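Local coordinates for protein vanadium-dependent haloperoxidase (PDB 4CIT) that probably uses hydrogen peroxide to oxidise iodide at a vanadate cofactor, as a bacterial vanadium-dependent iodoperoxidase of the PAP2 superfamily, at residues Ala43-Asp46 against Arg47-Ile51; Glu239-Glu242 against Val243-Arg247; Trp329-Lys332 against Tyr333-Leu337. All blocks are in the same frame, centred on the assembly; numbering follows the deposited sequence.

Contact 1: residues Ala43-Asp46 against Arg47-Ile51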
ATOM      1  N   ALA A  43       7.367   9.051  11.837  1.00 12.14           N
ATOM      2  CA  ALA A  43       6.622   8.902  13.083  1.00 13.27           C
ATOM      3  C   ALA A  43       5.095   8.851  12.809  1.00 12.49           C
ATOM      4  O   ALA A  43       4.375   8.010  13.325  1.00 11.90           O
ATOM      5  CB  ALA A  43       7.012   9.989  14.066  1.00 13.02           C
ATOM      6  N   SER A  44       4.576   9.771  12.000  1.00 12.29           N
ATOM      7  CA  SER A  44       3.183   9.781  11.654  1.00 12.61           C
ATOM      8  C   SER A  44       2.742   8.538  10.886  1.00 12.23           C
ATOM      9  O   SER A  44       1.735   7.895  11.247  1.00 12.09           O
ATOM     10  CB  SER A  44       2.858  11.045  10.828  1.00 13.96           C
ATOM     11  OG  SER A  44       1.490  11.184  10.509  1.00 15.01           O
ATOM     12  N   ILE A  45       3.557   8.110   9.935  1.00 11.27           N
ATOM     13  CA  ILE A  45       3.221   6.942   9.128  1.00 11.91           C
ATOM     14  C   ILE A  45       3.318   5.660  10.023  1.00 12.04           C
ATOM     15  O   ILE A  45       2.498   4.789   9.913  1.00 11.92           O
ATOM     16  CB  ILE A  45       4.140   6.873   7.867  1.00 13.10           C
ATOM     17  CG1 ILE A  45       3.897   8.080   6.950  1.00 12.93           C
ATOM     18  CG2 ILE A  45       3.970   5.578   7.128  1.00 13.62           C
ATOM     19  CD1 ILE A  45       4.793   8.216   5.781  1.00 14.04           C
ATOM     20  N   ASP A  46       4.315   5.558  10.917  1.00 12.58           N
ATOM     21  CA  ASP A  46       4.409   4.431  11.850  1.00 14.88           C
ATOM     22  C   ASP A  46       3.204   4.390  12.798  1.00 15.29           C
ATOM     23  O   ASP A  46       2.682   3.306  13.033  1.00 14.34           O
ATOM     24  CB  ASP A  46       5.634   4.564  12.765  1.00 17.99           C
ATOM     25  CG  ASP A  46       7.002   4.294  12.065  1.00 23.42           C
ATOM     26  OD1 ASP A  46       7.005   3.718  10.941  1.00 27.66           O
ATOM     27  OD2 ASP A  46       8.083   4.723  12.674  1.00 24.45           O
ATOM     28  N   ARG A  47       2.755   5.567  13.304  1.00 13.12           N
ATOM     29  CA  ARG A  47       1.623   5.557  14.196  1.00 12.17           C
ATOM     30  C   ARG A  47       0.360   5.135  13.435  1.00 12.15           C
ATOM     31  O   ARG A  47      -0.473   4.373  13.943  1.00 11.69           O
ATOM     32  CB  ARG A  47       1.415   6.927  14.825  1.00 12.12           C
ATOM     33  CG  ARG A  47       0.269   7.062  15.823  1.00 13.07           C
ATOM     34  CD  ARG A  47       0.256   6.044  16.919  1.00 15.19           C
ATOM     35  NE  ARG A  47       1.460   6.098  17.751  1.00 15.77           N
ATOM     36  CZ  ARG A  47       1.592   6.894  18.826  1.00 18.71           C
ATOM     37  NH1 ARG A  47       0.598   7.686  19.245  1.00 18.54           N
ATOM     38  NH2 ARG A  47       2.708   6.838  19.538  1.00 21.83           N
ATOM     39  N   VAL A  48       0.157   5.667  12.245  1.00 12.01           N
ATOM     40  CA  VAL A  48      -1.069   5.319  11.495  1.00 12.95           C
ATOM     41  C   VAL A  48      -1.079   3.828  11.159  1.00 13.61           C
ATOM     42  O   VAL A  48      -2.150   3.192  11.178  1.00 15.03           O
ATOM     43  CB  VAL A  48      -1.364   6.296  10.336  1.00 14.58           C
ATOM     44  CG1 VAL A  48      -0.577   5.897   9.189  1.00 15.64           C
ATOM     45  CG2 VAL A  48      -2.892   6.313  10.010  1.00 15.64           C
ATOM     46  N   THR A  49       0.085   3.312  10.882  1.00 13.13           N
ATOM     47  CA  THR A  49       0.259   1.897  10.652  1.00 15.48           C
ATOM     48  C   THR A  49      -0.232   1.073  11.843  1.00 16.39           C
ATOM     49  O   THR A  49      -1.027   0.050  11.708  1.00 17.30           O
ATOM     50  CB  THR A  49       1.704   1.550  10.206  1.00 15.70           C
ATOM     51  OG1 THR A  49       1.971   2.150   8.925  1.00 17.14           O
ATOM     52  CG2 THR A  49       1.866   0.101  10.001  1.00 17.78           C
ATOM     53  N   GLU A  50       0.234   1.461  12.997  1.00 15.12           N
ATOM     54  CA  GLU A  50      -0.154   0.770  14.243  1.00 17.34           C
ATOM     55  C   GLU A  50      -1.653   0.867  14.507  1.00 15.96           C
ATOM     56  O   GLU A  50      -2.304  -0.143  14.822  1.00 17.02           O
ATOM     57  CB  GLU A  50       0.596   1.366  15.426  1.00 19.80           C
ATOM     58  CG  GLU A  50       2.074   1.119  15.377  1.00 25.64           C
ATOM     59  CD  GLU A  50       2.874   2.162  16.197  1.00 33.63           C
ATOM     60  OE1 GLU A  50       2.274   2.989  16.915  1.00 43.54           O
ATOM     61  OE2 GLU A  50       4.123   2.182  16.104  1.00 44.19           O
ATOM     62  N   ILE A  51      -2.224   2.034  14.251  1.00 13.60           N
ATOM     63  CA  ILE A  51      -3.637   2.234  14.462  1.00 13.37           C
ATOM     64  C   ILE A  51      -4.479   1.384  13.502  1.00 15.21           C
ATOM     65  O   ILE A  51      -5.527   0.840  13.877  1.00 15.48           O
ATOM     66  CB  ILE A  51      -4.014   3.713  14.353  1.00 14.57           C
ATOM     67  CG1 ILE A  51      -3.192   4.501  15.407  1.00 16.04           C
ATOM     68  CG2 ILE A  51      -5.557   3.894  14.421  1.00 14.34           C
ATOM     69  CD1 ILE A  51      -3.431   6.025  15.306  1.00 16.86           C
TER
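Ile45 O is gripped twice by Thr49: OG1 of Thr49 lies 2.9 Å from Ile45 O and donates to it, and the amide of the same residue, Thr49 N, reaches Ile45 O at 3.0 Å. The two donors come to the oxygen from opposite faces of the carbonyl plane. Thr49 can do this because its hydroxyl stands beside its own backbone N (chi1 -65°), which folds OG1 back along the helix toward the preceding turn; the beta-branched hydroxyl thus finds a partner without leaving the helix. One residue earlier, Val48 sets CG1 3.3 Å from Ile45 O, an apolar branch lying against the helix backbone. Both segments belong to helix 38-55, and ordinary i to i+4 amide bonds run along it, among them Val48 N to Ser44 O at 2.9 Å. One face of the helix is apolar: Ile45 and Val48 bring hydrocarbon to helices 59-80 and 108-123, where Ile45 touches Phe66 and Val48 touches Ile65. Charged residues stand elsewhere on it. Glu50 folds over the carbonyl of Asp46, its CG 3.3 Å from Asp46 O, and OE1 of Glu50 takes a weak hydrogen bond of 3.3 Å from Arg47 NE, part of a salt bridge within one turn. The Arg47 chain, bent at chi2 and chi3, also sends NH1 to the carbonyl of Arg129. The carboxylate of Asp46 stays 5.8 Å from that of Glu50, measured from OD2 to OE2, and is paired instead with Lys297 through OD1.

Contact 2: residues Glu239-Glu242 against Val243-Arg247; sequences ELKE and VYDVR
Glu242, Val243 and Lys241 bury the most surface here, and each meets the neighbouring turn of helix 235-253 in its own way. Lys241 does so through charge. Its chain runs extended as far as CE and then bends at chi4 (-81°), bringing NZ of Lys241 to 2.8 Å from OD2 of Asp245. The carboxylate receives the ammonium on the syn lone pair of OD2, the side facing its other oxygen. The methylenes take part too, for Lys241 CG lies 3.5 Å from Asp245 OD2, so the aspartate oxygen rests along the aliphatic chain as well as at its end. A water closes a second path: it accepts from Lys241 NZ at 3.1 Å and donates to Asp245 OD1 at 2.6 Å, so that both carboxylate oxygens are engaged. Aspartate is short, so the long, flexible lysine chain has to cover most of the distance between i and i+4. Glu242 contributes mainly aliphatic carbon, its CG 4.2 Å from CG2 of Val246, while its carboxylate extends to a salt bridge with Arg426. Val243 turns its CG2 back beside Glu239 O at 3.5 Å, and its branched, apolar side chain fits the buried face that meets Pro340 and Met419. Underneath, the helical amide bonds include a nearly straight one from Val246 N to Glu242 O, 2.9 Å long at 173°. With its charges opposite and directly joined, the Lys241-Asp245 pair is probably largely neutralised within the helix itself, whereas the charge of Glu242 is turned to another part of the fold, where Arg426 answers it.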
ATOM      1  N   GLU A 239      -2.418 -25.944 -12.966  1.00 11.85           N
ATOM      2  CA  GLU A 239      -2.056 -24.968 -11.954  1.00 12.54           C
ATOM      3  C   GLU A 239      -2.517 -25.347 -10.529  1.00 11.02           C
ATOM      4  O   GLU A 239      -1.815 -25.098  -9.591  1.00 10.87           O
ATOM      5  CB  GLU A 239      -2.688 -23.600 -12.342  1.00 15.05           C
ATOM      6  CG  GLU A 239      -1.957 -23.061 -13.542  1.00 17.73           C
ATOM      7  CD  GLU A 239      -1.947 -21.585 -13.691  1.00 22.31           C
ATOM      8  OE1 GLU A 239      -2.496 -20.856 -12.837  1.00 20.82           O
ATOM      9  OE2 GLU A 239      -1.312 -21.163 -14.720  1.00 24.49           O
ATOM     10  N   LEU A 240      -3.627 -26.040 -10.420  1.00 10.78           N
ATOM     11  CA  LEU A 240      -4.173 -26.529  -9.145  1.00 11.37           C
ATOM     12  C   LEU A 240      -3.253 -27.577  -8.594  1.00 12.41           C
ATOM     13  O   LEU A 240      -2.874 -27.599  -7.405  1.00 11.50           O
ATOM     14  CB  LEU A 240      -5.530 -27.209  -9.458  1.00 15.50           C
ATOM     15  CG  LEU A 240      -6.246 -27.782  -8.266  1.00 16.07           C
ATOM     16  CD1 LEU A 240      -6.620 -26.648  -7.358  1.00 19.01           C
ATOM     17  CD2 LEU A 240      -7.479 -28.561  -8.701  1.00 18.55           C
ATOM     18  N   LYS A 241      -2.807 -28.454  -9.507  1.00 11.15           N
ATOM     19  CA  LYS A 241      -1.888 -29.508  -9.138  1.00 13.94           C
ATOM     20  C   LYS A 241      -0.546 -28.993  -8.672  1.00 10.76           C
ATOM     21  O   LYS A 241       0.039 -29.526  -7.745  1.00 12.73           O
ATOM     22  CB  LYS A 241      -1.722 -30.514 -10.291  1.00 16.90           C
ATOM     23  CG  LYS A 241      -0.893 -31.772  -9.965  1.00 25.41           C
ATOM     24  CD  LYS A 241      -0.385 -32.553 -11.182  1.00 30.06           C
ATOM     25  CE  LYS A 241       0.121 -33.947 -10.808  1.00 31.18           C
ATOM     26  NZ  LYS A 241       1.506 -33.954 -10.258  1.00 33.87           N
ATOM     27  N   GLU A 242      -0.047 -27.933  -9.274  1.00 11.51           N
ATOM     28  CA  GLU A 242       1.138 -27.249  -8.810  1.00 11.05           C
ATOM     29  C   GLU A 242       1.019 -26.741  -7.343  1.00  9.97           C
ATOM     30  O   GLU A 242       1.841 -26.983  -6.598  1.00 10.79           O
ATOM     31  CB  GLU A 242       1.503 -26.116  -9.799  1.00 13.40           C
ATOM     32  CG  GLU A 242       2.759 -25.430  -9.295  1.00 16.33           C
ATOM     33  CD  GLU A 242       3.220 -24.171 -10.023  1.00 25.77           C
ATOM     34  OE1 GLU A 242       2.462 -23.590 -10.820  1.00 24.47           O
ATOM     35  OE2 GLU A 242       4.390 -23.727  -9.727  1.00 32.89           O
ATOM     36  N   VAL A 243      -0.043 -26.023  -6.991  1.00 10.41           N
ATOM     37  CA  VAL A 243      -0.351 -25.591  -5.650  1.00 10.40           C
ATOM     38  C   VAL A 243      -0.295 -26.739  -4.684  1.00  9.53           C
ATOM     39  O   VAL A 243       0.336 -26.678  -3.620  1.00  8.38           O
ATOM     40  CB  VAL A 243      -1.679 -24.805  -5.570  1.00 10.36           C
ATOM     41  CG1 VAL A 243      -1.911 -24.386  -4.104  1.00 11.09           C
ATOM     42  CG2 VAL A 243      -1.550 -23.548  -6.423  1.00 11.39           C
ATOM     43  N   TYR A 244      -0.985 -27.798  -5.069  1.00  9.24           N
ATOM     44  CA  TYR A 244      -1.128 -29.013  -4.232  1.00 10.53           C
ATOM     45  C   TYR A 244       0.238 -29.616  -3.972  1.00 10.11           C
ATOM     46  O   TYR A 244       0.633 -29.861  -2.808  1.00 11.79           O
ATOM     47  CB  TYR A 244      -2.027 -29.972  -4.978  1.00 10.75           C
ATOM     48  CG  TYR A 244      -2.238 -31.273  -4.244  1.00 11.47           C
ATOM     49  CD1 TYR A 244      -3.088 -31.348  -3.193  1.00 12.33           C
ATOM     50  CD2 TYR A 244      -1.595 -32.411  -4.655  1.00 14.72           C
ATOM     51  CE1 TYR A 244      -3.330 -32.547  -2.501  1.00 13.98           C
ATOM     52  CE2 TYR A 244      -1.851 -33.627  -3.999  1.00 15.34           C
ATOM     53  CZ  TYR A 244      -2.682 -33.655  -2.889  1.00 16.26           C
ATOM     54  OH  TYR A 244      -2.958 -34.832  -2.205  1.00 19.15           O
ATOM     55  N   ASP A 245       0.987 -29.807  -5.030  1.00 10.74           N
ATOM     56  CA  ASP A 245       2.314 -30.449  -5.034  1.00 11.97           C
ATOM     57  C   ASP A 245       3.408 -29.632  -4.291  1.00 11.82           C
ATOM     58  O   ASP A 245       4.214 -30.157  -3.511  1.00 14.68           O
ATOM     59  CB  ASP A 245       2.857 -30.773  -6.457  1.00 13.44           C
ATOM     60  CG  ASP A 245       2.078 -31.896  -7.152  1.00 17.33           C
ATOM     61  OD1 ASP A 245       1.334 -32.659  -6.464  1.00 16.72           O
ATOM     62  OD2 ASP A 245       2.195 -32.041  -8.382  1.00 19.29           O
ATOM     63  N   VAL A 246       3.456 -28.323  -4.544  1.00 10.55           N
ATOM     64  CA  VAL A 246       4.328 -27.462  -3.780  1.00  9.85           C
ATOM     65  C   VAL A 246       4.127 -27.601  -2.288  1.00  9.38           C
ATOM     66  O   VAL A 246       5.090 -27.612  -1.515  1.00 10.28           O
ATOM     67  CB  VAL A 246       4.191 -25.973  -4.249  1.00  9.70           C
ATOM     68  CG1 VAL A 246       4.873 -24.973  -3.297  1.00  9.65           C
ATOM     69  CG2 VAL A 246       4.738 -25.831  -5.598  1.00  9.42           C
ATOM     70  N   ARG A 247       2.869 -27.558  -1.808  1.00  9.74           N
ATOM     71  CA  ARG A 247       2.586 -27.636  -0.394  1.00 10.98           C
ATOM     72  C   ARG A 247       3.082 -28.968   0.120  1.00 10.96           C
ATOM     73  O   ARG A 247       3.754 -29.016   1.187  1.00 11.55           O
ATOM     74  CB  ARG A 247       1.060 -27.473  -0.163  1.00 11.89           C
ATOM     75  CG  ARG A 247       0.731 -27.293   1.281  1.00 13.66           C
ATOM     76  CD  ARG A 247       0.689 -28.561   2.076  1.00 17.33           C
ATOM     77  NE  ARG A 247       0.582 -28.030   3.470  1.00 23.08           N
ATOM     78  CZ  ARG A 247       1.576 -27.727   4.297  1.00 24.45           C
ATOM     79  NH1 ARG A 247       2.846 -27.966   4.004  1.00 24.29           N
ATOM     80  NH2 ARG A 247       1.288 -27.250   5.478  1.00 27.17           N
TER
HETATM   81  O   HOH W   1       0.478 -34.889  -7.516  1.00 29.98           O

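Contact 3: residues Trp329-Lys332 against Tyr333-Leu337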
ATOM      1  N   TRP A 329      -8.356  -5.223  -7.302  1.00  8.93           N
ATOM      2  CA  TRP A 329      -9.721  -5.505  -6.844  1.00  8.64           C
ATOM      3  C   TRP A 329     -10.778  -5.481  -7.983  1.00  8.65           C
ATOM      4  O   TRP A 329     -11.732  -6.252  -7.982  1.00  9.81           O
ATOM      5  CB  TRP A 329     -10.142  -4.625  -5.683  1.00  9.42           C
ATOM      6  CG  TRP A 329     -10.078  -5.340  -4.380  1.00 10.06           C
ATOM      7  CD1 TRP A 329     -11.151  -5.669  -3.563  1.00 10.52           C
ATOM      8  CD2 TRP A 329      -8.913  -5.937  -3.750  1.00 10.71           C
ATOM      9  NE1 TRP A 329     -10.732  -6.416  -2.516  1.00 12.36           N
ATOM     10  CE2 TRP A 329      -9.361  -6.574  -2.571  1.00 11.70           C
ATOM     11  CE3 TRP A 329      -7.566  -5.969  -4.060  1.00 11.26           C
ATOM     12  CZ2 TRP A 329      -8.497  -7.220  -1.714  1.00 12.34           C
ATOM     13  CZ3 TRP A 329      -6.712  -6.615  -3.216  1.00 13.22           C
ATOM     14  CH2 TRP A 329      -7.171  -7.272  -2.082  1.00 12.04           C
ATOM     15  N   ASP A 330     -10.583  -4.622  -8.965  1.00  7.79           N
ATOM     16  CA  ASP A 330     -11.351  -4.607 -10.218  1.00  8.96           C
ATOM     17  C   ASP A 330     -11.330  -5.994 -10.870  1.00  9.91           C
ATOM     18  O   ASP A 330     -12.381  -6.563 -11.266  1.00 10.52           O
ATOM     19  CB  ASP A 330     -10.829  -3.506 -11.226  1.00  9.74           C
ATOM     20  CG  ASP A 330     -11.615  -3.442 -12.480  1.00 11.27           C
ATOM     21  OD1 ASP A 330     -12.847  -3.118 -12.348  1.00 14.44           O
ATOM     22  OD2 ASP A 330     -11.106  -3.848 -13.556  1.00 12.64           O
ATOM     23  N   GLU A 331     -10.127  -6.552 -11.003  1.00  9.28           N
ATOM     24  CA  GLU A 331     -10.042  -7.852 -11.611  1.00  8.80           C
ATOM     25  C   GLU A 331     -10.572  -8.950 -10.688  1.00  9.46           C
ATOM     26  O   GLU A 331     -11.249  -9.941 -11.151  1.00  8.81           O
ATOM     27  CB  GLU A 331      -8.600  -8.192 -11.965  1.00 10.48           C
ATOM     28  CG  GLU A 331      -8.409  -9.552 -12.653  1.00 10.81           C
ATOM     29  CD  GLU A 331      -9.309  -9.754 -13.833  1.00 12.17           C
ATOM     30  OE1 GLU A 331      -9.677  -8.800 -14.545  1.00 13.86           O
ATOM     31  OE2 GLU A 331      -9.759 -10.920 -14.054  1.00 13.06           O
ATOM     32  N   LYS A 332     -10.281  -8.830  -9.405  1.00  7.98           N
ATOM     33  CA  LYS A 332     -10.729  -9.923  -8.506  1.00  7.99           C
ATOM     34  C   LYS A 332     -12.230 -10.205  -8.641  1.00  7.81           C
ATOM     35  O   LYS A 332     -12.662 -11.371  -8.587  1.00  7.84           O
ATOM     36  CB  LYS A 332     -10.400  -9.645  -7.012  1.00  8.78           C
ATOM     37  CG  LYS A 332      -8.960  -9.807  -6.647  1.00  8.84           C
ATOM     38  CD  LYS A 332      -8.607  -9.501  -5.172  1.00  8.74           C
ATOM     39  CE  LYS A 332      -7.211  -9.883  -4.773  1.00  8.99           C
ATOM     40  NZ  LYS A 332      -6.871 -11.315  -5.036  1.00  8.90           N
ATOM     41  N   TYR A 333     -13.010  -9.128  -8.637  1.00  8.74           N
ATOM     42  CA  TYR A 333     -14.452  -9.200  -8.644  1.00 10.12           C
ATOM     43  C   TYR A 333     -15.030  -9.300 -10.063  1.00 11.88           C
ATOM     44  O   TYR A 333     -16.163  -9.654 -10.214  1.00 15.46           O
ATOM     45  CB  TYR A 333     -15.106  -8.148  -7.695  1.00  9.79           C
ATOM     46  CG  TYR A 333     -14.879  -8.466  -6.293  1.00  8.72           C
ATOM     47  CD1 TYR A 333     -15.697  -9.332  -5.585  1.00  9.11           C
ATOM     48  CD2 TYR A 333     -13.808  -7.914  -5.605  1.00  8.35           C
ATOM     49  CE1 TYR A 333     -15.455  -9.662  -4.291  1.00  9.99           C
ATOM     50  CE2 TYR A 333     -13.550  -8.251  -4.312  1.00  8.37           C
ATOM     51  CZ  TYR A 333     -14.379  -9.133  -3.603  1.00  9.26           C
ATOM     52  OH  TYR A 333     -14.162  -9.388  -2.276  1.00  9.91           O
ATOM     53  N   ARG A 334     -14.217  -9.139 -11.094  1.00 10.85           N
ATOM     54  CA  ARG A 334     -14.596  -9.485 -12.469  1.00 11.35           C
ATOM     55  C   ARG A 334     -14.513 -10.982 -12.646  1.00 11.03           C
ATOM     56  O   ARG A 334     -15.479 -11.610 -13.098  1.00 11.92           O
ATOM     57  CB  ARG A 334     -13.737  -8.740 -13.486  1.00 13.26           C
ATOM     58  CG  ARG A 334     -13.841  -9.220 -14.948  1.00 15.25           C
ATOM     59  CD  ARG A 334     -12.951  -8.529 -15.975  1.00 16.82           C
ATOM     60  NE  ARG A 334     -13.229  -7.119 -15.938  1.00 16.54           N
ATOM     61  CZ  ARG A 334     -12.492  -6.218 -15.303  1.00 15.89           C
ATOM     62  NH1 ARG A 334     -11.308  -6.497 -14.732  1.00 15.57           N
ATOM     63  NH2 ARG A 334     -12.932  -4.981 -15.299  1.00 14.65           N
ATOM     64  N   SER A 335     -13.385 -11.594 -12.314  1.00  9.93           N
ATOM     65  CA  SER A 335     -13.152 -13.015 -12.564  1.00 10.77           C
ATOM     66  C   SER A 335     -13.776 -13.906 -11.422  1.00 11.78           C
ATOM     67  O   SER A 335     -14.168 -15.060 -11.666  1.00 10.90           O
ATOM     68  CB  SER A 335     -11.663 -13.274 -12.762  1.00 12.00           C
ATOM     69  OG  SER A 335     -10.913 -12.875 -11.659  1.00 12.63           O
ATOM     70  N   ASN A 336     -13.812 -13.347 -10.208  0.50 10.38           N
ATOM     71  CA  ASN A 336     -14.425 -13.957  -9.056  0.50 10.51           C
ATOM     72  C   ASN A 336     -14.089 -15.455  -8.942  0.50  9.84           C
ATOM     73  O   ASN A 336     -14.965 -16.312  -8.932  0.50 10.81           O
ATOM     74  CB  ASN A 336     -15.930 -13.720  -9.123  0.50 10.99           C
ATOM     75  CG  ASN A 336     -16.639 -14.098  -7.841  0.50 11.13           C
ATOM     76  OD1 ASN A 336     -16.162 -13.876  -6.738  0.50 11.00           O
ATOM     77  ND2 ASN A 336     -17.823 -14.630  -7.996  0.50 13.38           N
ATOM     78  N   LEU A 337     -12.790 -15.730  -8.891  1.00  9.69           N
ATOM     79  CA  LEU A 337     -12.234 -17.084  -8.972  1.00  9.31           C
ATOM     80  C   LEU A 337     -12.036 -17.752  -7.655  1.00  9.49           C
ATOM     81  O   LEU A 337     -11.468 -17.196  -6.731  1.00  8.62           O
ATOM     82  CB  LEU A 337     -10.918 -17.010  -9.726  1.00  9.72           C
ATOM     83  CG  LEU A 337     -10.316 -18.364 -10.137  1.00 11.60           C
ATOM     84  CD1 LEU A 337     -11.177 -19.155 -11.152  1.00 14.04           C
ATOM     85  CD2 LEU A 337      -8.880 -18.130 -10.684  1.00 12.67           C
TER
HETATM   86  O   HOH W   2     -10.921 -13.538  -9.022  1.00  9.70           O
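The vanadate pocket borrows Lys332 from the end of helix 307-335, and residues on the adjoining turn brace that end. Lys332 sends NZ to a vanadate oxygen and to the carbonyls of Pro362 and Thr365, while its CD sits 3.7 Å above the centre of the Trp329 ring; a long cationic chain suits both the anion and, through its methylenes, the indole face. Trp329 also lies alongside Tyr333, both side chains pointing the same way, with CD1 of Trp329 3.6 Å from CE2 of Tyr333 and the ring planes inclined at 44°; Trp329 NE1 and Tyr333 OH both donate to the carbonyl oxygen of Ile202. On another side a salt-bridge network forms. Arg334, its chain bent at chi3 (-57°), presents its guanidinium end-on, and NH2 and NH1 both hold OD2 of Asp330, NH2 at 2.8 Å. NH1 also reaches Glu331 OE1 at 2.8 Å, on the anti side and tilted out of the carboxylate plane. An alanine at Asp330 removes the carboxylate, and would probably leave NH2 of Arg334 and the amide of Asn207 without the group they now share, with the guanidinium freer to turn about its remaining bond to Glu331. Helix 307-335, part of the PAP2 superfamily fold, then ends: Ser335 N and OG both donate to Glu331 O, OG at 3.0 Å from above the carbonyl plane, and Asn336, with positive phi, directs its N to Lys332 O at 2.8 Å. A water donates to Lys332 O and Ser335 OG and accepts from Leu337 N at 2.9 Å.

In the fold
All three are local contacts along helices, the third running off its helix end, and they stand at different distances from the vanadate. Contact 3 belongs to the site itself: the side chain of Lys332 is about 3 Å from a bound vanadate. Contact 2 stands farther off, the side chain of Val243 being about 12 Å from a bound vanadate; the centres of contacts 2 and 3 are 22 Å apart, although their nearest atoms are about 7 Å apart. Contact 1 lies on the opposite side of the chain's centre from both, its nearest atoms about 17 Å from contact 3 and about 28 Å from contact 2; it lies on helix 38-55, near the start of the modelled chain, packed among helices 59-80, 108-123 and 128-144.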